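Local coordinates for universal stress protein (Burkholderia pseudomallei, PDB 4WNY) that probably takes part in the bacterial response to stress as a member of the universal stress protein family, at residues H21-A26 against Q76-R81; R89-E94 against A101-R106; A25-A30 against A35-V40. All coordinates share one frame; numbering follows the deposited sequence.

How the interactions relate
Interactions 1 and 3 share helix 17-32, and their centres lie about 7 Å apart on one side of the chain's centre. Interaction 3 is buried and almost wholly apolar, seating that helix on strand 36-43 of the parallel sheet; interaction 1 ties it to helix 57-82 and is partly buried, with a leucine inside and a salt bridge at its exposed edge. Met-79 and Leu-27 pack where the two meet. Interaction 2, a surface contact on the other side, joins strand 89-92, outermost within this chain, to helix 100-111 through arginine, backbone carbonyl and water. Strands 36-43 and 89-92 are neighbours, and a probable hydrogen bond from Arg-89 N to Pro-39 O links interactions 2 and 3.

Interaction 1: residues H21-A26 against Q76-R81; sequences HALDAA and QARMTR
Arg-78 of helix 57-82 reaches across to helix 17-32 and meets Leu-23 with a face of its guanidinium and Asp-24 with an edge. The packed part belongs to Leu-23. Its methyl CD2 sits over one face of the guanidinium, 3.5 Å from Arg-78 CZ and displaced toward the rim of the group, and the same methyl lies 3.8 Å from Arg-78 CD, so the flat head and the end of the aliphatic arm rest on one carbon. Leu-23 is buried, and its side chain also touches Val-11, Leu-13 and Leu-37 of the sheet, so the leucine is in contact with the arginine as well as with the strands.

Asp-24, by contrast, is exposed. Its CB starts out alongside the partner helix, and the carboxylate turns back toward it, with CG opposite the carbonyl carbon (chi1 -70°). OD1 comes to 2.7 Å from Arg-78 NH1 in the plane of the guanidinium, but the carboxylate and guanidinium planes are 48° apart and the N-H...O angle is 130°: a salt bridge whose hydrogen bond is weak. Elsewhere on the arginine, NE forms a salt bridge with Asp-74 of its own helix, and NH2 hydrogen-bonds Ser-20 of helix 17-32.

Between the backbones the pairing is loose, the nearest CA atoms, those of Asp-24 and Arg-78, being 8.5 Å apart. The link between these segments is mostly one long side chain; Met-79 adds packing on Leu-27. With carboxylates at both NE and NH1, the arginine's positive charge is probably well compensated, and its edge partners would help to hold the guanidinium flat against Leu-23.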
loop_
_atom_site.group_PDB
_atom_site.type_symbol
_atom_site.label_atom_id
_atom_site.label_comp_id
_atom_site.label_asym_id
_atom_site.label_seq_id
_atom_site.Cartn_x
_atom_site.Cartn_y
_atom_site.Cartn_z
ATOM N N HIS A 21 -4.460 -9.994 10.108
ATOM C CA HIS A 21 -3.373 -10.298 9.189
ATOM C C HIS A 21 -2.688 -9.012 8.743
ATOM O O HIS A 21 -1.468 -8.964 8.588
ATOM C CB HIS A 21 -3.895 -11.072 7.977
ATOM C CG HIS A 21 -2.818 -11.542 7.050
ATOM N ND1 HIS A 21 -2.778 -11.196 5.715
ATOM C CD2 HIS A 21 -1.740 -12.332 7.264
ATOM C CE1 HIS A 21 -1.724 -11.752 5.149
ATOM N NE2 HIS A 21 -1.076 -12.448 6.068
ATOM N N ALA A 22 -3.487 -7.969 8.547
ATOM C CA ALA A 22 -2.971 -6.668 8.142
ATOM C C ALA A 22 -2.158 -6.031 9.264
ATOM O O ALA A 22 -1.184 -5.322 9.012
ATOM C CB ALA A 22 -4.110 -5.755 7.730
ATOM N N LEU A 23 -2.573 -6.288 10.500
ATOM C CA LEU A 23 -1.867 -5.787 11.671
ATOM C C LEU A 23 -0.469 -6.386 11.762
ATOM O O LEU A 23 0.498 -5.685 12.062
ATOM C CB LEU A 23 -2.657 -6.097 12.944
ATOM C CG LEU A 23 -1.941 -5.809 14.264
ATOM C CD1 LEU A 23 -1.575 -4.339 14.365
ATOM C CD2 LEU A 23 -2.800 -6.229 15.446
ATOM N N ASP A 24 -0.371 -7.686 11.500
ATOM C CA ASP A 24 0.913 -8.378 11.520
ATOM C C ASP A 24 1.847 -7.830 10.448
ATOM O O ASP A 24 3.062 -7.769 10.640
ATOM C CB ASP A 24 0.718 -9.882 11.325
ATOM C CG ASP A 24 0.076 -10.549 12.527
ATOM O OD1 ASP A 24 0.058 -9.932 13.614
ATOM O OD2 ASP A 24 -0.405 -11.693 12.385
ATOM N N ALA A 25 1.269 -7.432 9.319
ATOM C CA ALA A 25 2.040 -6.852 8.228
ATOM C C ALA A 25 2.475 -5.431 8.571
ATOM O O ALA A 25 3.615 -5.042 8.314
ATOM C CB ALA A 25 1.232 -6.866 6.942
ATOM N N ALA A 26 1.557 -4.664 9.154
ATOM C CA ALA A 26 1.843 -3.295 9.567
ATOM C C ALA A 26 2.885 -3.274 10.679
ATOM O O ALA A 26 3.741 -2.391 10.721
ATOM C CB ALA A 26 0.568 -2.597 10.017
ATOM N N GLN A 76 -1.965 -3.693 21.122
ATOM C CA GLN A 76 -0.949 -3.112 21.994
ATOM C C GLN A 76 0.007 -4.186 22.504
ATOM O O GLN A 76 1.216 -3.966 22.580
ATOM C CB GLN A 76 -1.604 -2.382 23.171
ATOM C CG GLN A 76 -0.621 -1.815 24.186
ATOM C CD GLN A 76 0.345 -0.820 23.575
ATOM O OE1 GLN A 76 1.490 -1.157 23.269
ATOM N NE2 GLN A 76 -0.110 0.415 23.397
ATOM N N ALA A 77 -0.543 -5.350 22.844
ATOM C CA ALA A 77 0.258 -6.470 23.327
ATOM C C ALA A 77 1.228 -6.963 22.256
ATOM O O ALA A 77 2.366 -7.328 22.556
ATOM C CB ALA A 77 -0.644 -7.605 23.787
ATOM N N ARG A 78 0.770 -6.974 21.009
ATOM C CA ARG A 78 1.615 -7.372 19.889
ATOM C C ARG A 78 2.730 -6.355 19.662
ATOM O O ARG A 78 3.878 -6.724 19.411
ATOM C CB ARG A 78 0.788 -7.527 18.613
ATOM C CG ARG A 78 -0.277 -8.609 18.656
ATOM C CD ARG A 78 -0.805 -8.871 17.254
ATOM N NE ARG A 78 -2.204 -9.287 17.247
ATOM C CZ ARG A 78 -2.853 -9.694 16.161
ATOM N NH1 ARG A 78 -2.225 -9.750 14.993
ATOM N NH2 ARG A 78 -4.128 -10.050 16.242
ATOM N N MET A 79 2.383 -5.074 19.751
ATOM C CA MET A 79 3.350 -3.994 19.581
ATOM C C MET A 79 4.417 -4.015 20.674
ATOM O O MET A 79 5.605 -3.838 20.397
ATOM C CB MET A 79 2.640 -2.639 19.574
ATOM C CG MET A 79 1.701 -2.427 18.397
ATOM S SD MET A 79 0.635 -0.991 18.621
ATOM C CE MET A 79 1.857 0.302 18.820
ATOM N N THR A 80 3.985 -4.231 21.912
ATOM C CA THR A 80 4.893 -4.271 23.053
ATOM C C THR A 80 5.938 -5.376 22.906
ATOM O O THR A 80 7.130 -5.143 23.116
ATOM C CB THR A 80 4.120 -4.471 24.369
ATOM O OG1 THR A 80 3.269 -3.339 24.593
ATOM C CG2 THR A 80 5.079 -4.624 25.543
ATOM N N ARG A 81 5.489 -6.573 22.536
ATOM C CA ARG A 81 6.388 -7.704 22.322
ATOM C C ARG A 81 7.401 -7.420 21.215
ATOM O O ARG A 81 8.589 -7.708 21.359
ATOM C CB ARG A 81 5.589 -8.969 21.989
ATOM C CG ARG A 81 6.423 -10.097 21.385
ATOM C CD ARG A 81 5.604 -11.362 21.140
ATOM N NE ARG A 81 5.199 -12.019 22.381
ATOM C CZ ARG A 81 5.045 -13.333 22.517
ATOM N NH1 ARG A 81 5.271 -14.141 21.488
ATOM N NH2 ARG A 81 4.671 -13.843 23.683
#

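Interaction 2: residues R89-E94 against A101-R106; sequences RLVEVE and AERLER
Arg-103 has the most surface buried of any residue here, and its side chain runs from helix 100-111 to the backbone of strand 89-92 by way of both valines. The chain leaves the helix with CG opposite the backbone N and bends at chi2, bringing NE to the carbonyl of Glu-92. The bond Arg-103 NE to Glu-92 O measures 2.8 Å with an N-H...O angle of 148°. The oxygen lies in the guanidinium plane, whereas the nitrogen stands 56° out of the carbonyl plane and so misses the lone pairs. One water at the same guanidinium's edge accepts from Arg-103 NH2 at 2.6 Å and from Glu-92 N at 2.8 Å, so both backbone polar groups of Glu-92 are engaged, one directly and one through water.

Strand 89-92 is an outermost strand of the parallel sheet within this chain, bonded through its backbone to strand 36-43, and helix 100-111 follows it in the chain; their short segments run at 135°, in the alternating strand-helix order of this alpha/beta fold.

Val-91, buried in the protein, supplies the cover from the strand: its CB lies over one guanidinium face, 3.6 Å from Arg-103 NH2 and set toward the rim. Arg-106 NH1 lies over the opposite face without bonding to it; its salt bridges are to Glu-98 from NH1 and to Glu-110 from NH2. Val-93 works nearer the root of the arginine, CG1 lying 3.8 Å from Arg-103 CB and 3.9 Å from Arg-103 CG, and the two side chains cross at a slant.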
loop_
_atom_site.group_PDB
_atom_site.type_symbol
_atom_site.label_atom_id
_atom_site.label_comp_id
_atom_site.label_asym_id
_atom_site.label_seq_id
_atom_site.Cartn_x
_atom_site.Cartn_y
_atom_site.Cartn_z
ATOM N N ARG A 89 -5.859 3.571 18.897
ATOM C CA ARG A 89 -6.937 4.529 19.111
ATOM C C ARG A 89 -8.297 3.912 18.804
ATOM O O ARG A 89 -8.432 3.099 17.889
ATOM C CB ARG A 89 -6.737 5.773 18.242
ATOM C CG ARG A 89 -5.311 6.290 18.184
ATOM C CD ARG A 89 -4.857 6.905 19.497
ATOM N NE ARG A 89 -3.529 7.499 19.370
ATOM C CZ ARG A 89 -3.303 8.735 18.936
ATOM N NH1 ARG A 89 -4.321 9.510 18.586
ATOM N NH2 ARG A 89 -2.062 9.197 18.848
ATOM N N LEU A 90 -9.303 4.297 19.579
ATOM C CA LEU A 90 -10.677 3.948 19.263
ATOM C C LEU A 90 -11.309 5.125 18.537
ATOM O O LEU A 90 -11.317 6.243 19.052
ATOM C CB LEU A 90 -11.467 3.604 20.527
ATOM C CG LEU A 90 -12.856 2.996 20.317
ATOM C CD1 LEU A 90 -12.745 1.505 20.034
ATOM C CD2 LEU A 90 -13.754 3.260 21.516
ATOM N N VAL A 91 -11.813 4.883 17.332
ATOM C CA VAL A 91 -12.447 5.945 16.563
ATOM C C VAL A 91 -13.908 5.611 16.276
ATOM O O VAL A 91 -14.278 4.445 16.123
ATOM C CB VAL A 91 -11.698 6.218 15.234
ATOM C CG1 VAL A 91 -10.229 6.506 15.503
ATOM C CG2 VAL A 91 -11.843 5.051 14.275
ATOM N N GLU A 92 -14.738 6.645 16.225
ATOM C CA GLU A 92 -16.163 6.473 15.989
ATOM C C GLU A 92 -16.617 7.378 14.851
ATOM O O GLU A 92 -16.240 8.548 14.795
ATOM C CB GLU A 92 -16.962 6.774 17.259
ATOM C CG GLU A 92 -16.542 5.954 18.473
ATOM C CD GLU A 92 -17.411 6.225 19.688
ATOM O OE1 GLU A 92 -18.108 7.261 19.700
ATOM O OE2 GLU A 92 -17.399 5.402 20.629
ATOM N N VAL A 93 -17.417 6.833 13.941
ATOM C CA VAL A 93 -17.952 7.625 12.840
ATOM C C VAL A 93 -19.116 8.480 13.334
ATOM O O VAL A 93 -19.728 8.175 14.361
ATOM C CB VAL A 93 -18.414 6.743 11.668
ATOM C CG1 VAL A 93 -17.285 5.821 11.227
ATOM C CG2 VAL A 93 -19.638 5.944 12.060
ATOM N N GLU A 94 -19.402 9.561 12.615
ATOM C CA GLU A 94 -20.487 10.467 12.988
ATOM C C GLU A 94 -21.826 9.730 13.045
ATOM O O GLU A 94 -22.732 10.001 12.257
ATOM C CB GLU A 94 -20.573 11.641 12.010
ATOM N N ALA A 101 -14.473 5.266 5.636
ATOM C CA ALA A 101 -13.322 5.702 4.850
ATOM C C ALA A 101 -12.880 7.118 5.217
ATOM O O ALA A 101 -11.689 7.374 5.395
ATOM C CB ALA A 101 -13.639 5.618 3.364
ATOM N N GLU A 102 -13.841 8.031 5.327
ATOM C CA GLU A 102 -13.542 9.415 5.678
ATOM C C GLU A 102 -13.064 9.524 7.120
ATOM O O GLU A 102 -12.174 10.317 7.428
ATOM C CB GLU A 102 -14.766 10.307 5.465
ATOM N N ARG A 103 -13.664 8.726 7.996
ATOM C CA ARG A 103 -13.284 8.705 9.403
ATOM C C ARG A 103 -11.836 8.267 9.563
ATOM O O ARG A 103 -11.115 8.777 10.419
ATOM C CB ARG A 103 -14.205 7.778 10.200
ATOM C CG ARG A 103 -13.968 7.826 11.696
ATOM C CD ARG A 103 -14.248 9.211 12.249
ATOM N NE ARG A 103 -13.844 9.336 13.647
ATOM C CZ ARG A 103 -12.621 9.678 14.040
ATOM N NH1 ARG A 103 -11.678 9.922 13.139
ATOM N NH2 ARG A 103 -12.339 9.773 15.332
ATOM N N LEU A 104 -11.417 7.318 8.732
ATOM C CA LEU A 104 -10.033 6.863 8.729
ATOM C C LEU A 104 -9.109 7.958 8.210
ATOM O O LEU A 104 -7.978 8.100 8.674
ATOM C CB LEU A 104 -9.881 5.597 7.883
ATOM C CG LEU A 104 -10.510 4.324 8.455
ATOM C CD1 LEU A 104 -10.473 3.196 7.433
ATOM C CD2 LEU A 104 -9.813 3.912 9.742
ATOM N N GLU A 105 -9.600 8.733 7.248
ATOM C CA GLU A 105 -8.838 9.853 6.707
ATOM C C GLU A 105 -8.721 10.978 7.725
ATOM O O GLU A 105 -7.678 11.627 7.829
ATOM C CB GLU A 105 -9.485 10.373 5.423
ATOM C CG GLU A 105 -9.358 9.425 4.250
ATOM C CD GLU A 105 -9.991 9.969 2.987
ATOM O OE1 GLU A 105 -10.882 10.839 3.093
ATOM O OE2 GLU A 105 -9.593 9.530 1.887
ATOM N N ARG A 106 -9.796 11.211 8.470
ATOM C CA ARG A 106 -9.783 12.215 9.525
ATOM C C ARG A 106 -8.828 11.799 10.636
ATOM O O ARG A 106 -8.077 12.619 11.162
ATOM C CB ARG A 106 -11.188 12.439 10.086
ATOM C CG ARG A 106 -11.228 13.430 11.237
ATOM C CD ARG A 106 -12.602 14.057 11.394
ATOM N NE ARG A 106 -13.573 13.141 11.982
ATOM C CZ ARG A 106 -13.775 13.009 13.289
ATOM N NH1 ARG A 106 -14.685 12.157 13.739
ATOM N NH2 ARG A 106 -13.065 13.730 14.149
HETATM O O HOH W 1 -14.037 9.167 17.267
#

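Interaction 3: residues A25-A30 against A35-V40; sequences AALELA and ARLVPV
Leu-37 points from strand 36-43 at helix 17-32 and spreads its branches over one turn of it. A chi1 of -168° swings CG away from the backbone N and out to the helix, where CD1 lies 3.8 Å from Ala-26 CB, while CD2 goes to Leu-27 and sits 3.7 Å from Leu-27 CD2. The two leucines meet at about a right angle, Leu-27 starting out alongside the strand and bringing its end in. One turn after Ala-26, Ala-30 directs its CB toward the strand, 4.1 Å from Leu-37 CB; the small alanines are consistent with the 8.4 Å approach of the axes of the two short segments.

This is the second half of a right-handed beta-alpha-beta crossover, strand 8-13, helix 17-32, strand 36-43, with the helix and strand segments here running at 162° to one another. Val-84, in a loop, covers Leu-27, Ala-30 and Leu-37 from outside the pair.

Near the C-terminal end of the helix, just before the strand begins, the contact turns polar: Ala-35 N donates to Ala-30 O at 2.6 Å, in the carbonyl plane and fairly straight (162°). The methyls of Ala-30 and Ala-35 stand 4.5 Å apart (CB to CB) beside it.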
loop_
_atom_site.group_PDB
_atom_site.type_symbol
_atom_site.label_atom_id
_atom_site.label_comp_id
_atom_site.label_asym_id
_atom_site.label_seq_id
_atom_site.Cartn_x
_atom_site.Cartn_y
_atom_site.Cartn_z
ATOM N N ALA A 25 1.269 -7.432 9.319
ATOM C CA ALA A 25 2.040 -6.852 8.228
ATOM C C ALA A 25 2.475 -5.431 8.571
ATOM O O ALA A 25 3.615 -5.042 8.314
ATOM C CB ALA A 25 1.232 -6.866 6.942
ATOM N N ALA A 26 1.557 -4.664 9.154
ATOM C CA ALA A 26 1.843 -3.295 9.567
ATOM C C ALA A 26 2.885 -3.274 10.679
ATOM O O ALA A 26 3.741 -2.391 10.721
ATOM C CB ALA A 26 0.568 -2.597 10.017
ATOM N N LEU A 27 2.807 -4.253 11.576
ATOM C CA LEU A 27 3.785 -4.389 12.649
ATOM C C LEU A 27 5.172 -4.675 12.093
ATOM O O LEU A 27 6.150 -4.042 12.489
ATOM C CB LEU A 27 3.379 -5.501 13.617
ATOM C CG LEU A 27 2.761 -5.071 14.944
ATOM C CD1 LEU A 27 2.519 -6.284 15.815
ATOM C CD2 LEU A 27 3.660 -4.079 15.655
ATOM N N GLU A 28 5.246 -5.641 11.182
ATOM C CA GLU A 28 6.507 -6.028 10.563
ATOM C C GLU A 28 7.145 -4.850 9.841
ATOM O O GLU A 28 8.361 -4.673 9.875
ATOM C CB GLU A 28 6.294 -7.187 9.586
ATOM N N LEU A 29 6.312 -4.046 9.190
ATOM C CA LEU A 29 6.783 -2.852 8.502
ATOM C C LEU A 29 7.244 -1.801 9.503
ATOM O O LEU A 29 8.271 -1.153 9.307
ATOM C CB LEU A 29 5.684 -2.278 7.608
ATOM C CG LEU A 29 6.089 -1.083 6.749
ATOM C CD1 LEU A 29 7.015 -1.532 5.637
ATOM C CD2 LEU A 29 4.865 -0.386 6.184
ATOM N N ALA A 30 6.474 -1.640 10.575
ATOM C CA ALA A 30 6.792 -0.671 11.616
ATOM C C ALA A 30 8.114 -1.004 12.301
ATOM O O ALA A 30 8.878 -0.109 12.661
ATOM C CB ALA A 30 5.669 -0.606 12.640
ATOM N N ALA A 35 9.299 2.437 12.774
ATOM C CA ALA A 35 8.227 3.418 12.728
ATOM C C ALA A 35 7.252 3.265 13.887
ATOM O O ALA A 35 7.193 2.220 14.534
ATOM C CB ALA A 35 7.489 3.309 11.413
ATOM N N ARG A 36 6.489 4.321 14.146
ATOM C CA ARG A 36 5.420 4.265 15.131
ATOM C C ARG A 36 4.165 3.683 14.498
ATOM O O ARG A 36 3.800 4.043 13.378
ATOM C CB ARG A 36 5.131 5.656 15.697
ATOM C CG ARG A 36 6.283 6.265 16.473
ATOM C CD ARG A 36 5.924 7.653 16.973
ATOM N NE ARG A 36 4.786 7.626 17.887
ATOM C CZ ARG A 36 4.891 7.502 19.206
ATOM N NH1 ARG A 36 6.086 7.395 19.770
ATOM N NH2 ARG A 36 3.801 7.487 19.961
ATOM N N LEU A 37 3.506 2.775 15.209
ATOM C CA LEU A 37 2.286 2.163 14.701
ATOM C C LEU A 37 1.074 2.628 15.497
ATOM O O LEU A 37 1.113 2.684 16.724
ATOM C CB LEU A 37 2.386 0.639 14.744
ATOM C CG LEU A 37 1.291 -0.112 13.986
ATOM C CD1 LEU A 37 1.447 0.087 12.486
ATOM C CD2 LEU A 37 1.312 -1.586 14.341
ATOM N N VAL A 38 0.003 2.968 14.792
ATOM C CA VAL A 38 -1.227 3.393 15.443
ATOM C C VAL A 38 -2.411 2.606 14.897
ATOM O O VAL A 38 -3.030 3.012 13.914
ATOM C CB VAL A 38 -1.487 4.908 15.255
ATOM C CG1 VAL A 38 -2.779 5.311 15.942
ATOM C CG2 VAL A 38 -0.321 5.730 15.794
ATOM N N PRO A 39 -2.716 1.459 15.524
ATOM C CA PRO A 39 -3.909 0.684 15.175
ATOM C C PRO A 39 -5.185 1.415 15.575
ATOM O O PRO A 39 -5.264 1.934 16.687
ATOM C CB PRO A 39 -3.748 -0.608 15.989
ATOM C CG PRO A 39 -2.300 -0.654 16.377
ATOM C CD PRO A 39 -1.901 0.778 16.543
ATOM N N VAL A 40 -6.169 1.462 14.686
ATOM C CA VAL A 40 -7.433 2.097 15.027
ATOM C C VAL A 40 -8.598 1.125 14.870
ATOM O O VAL A 40 -8.674 0.370 13.900
ATOM C CB VAL A 40 -7.697 3.363 14.173
ATOM C CG1 VAL A 40 -6.608 4.400 14.406
ATOM C CG2 VAL A 40 -7.794 3.016 12.700
#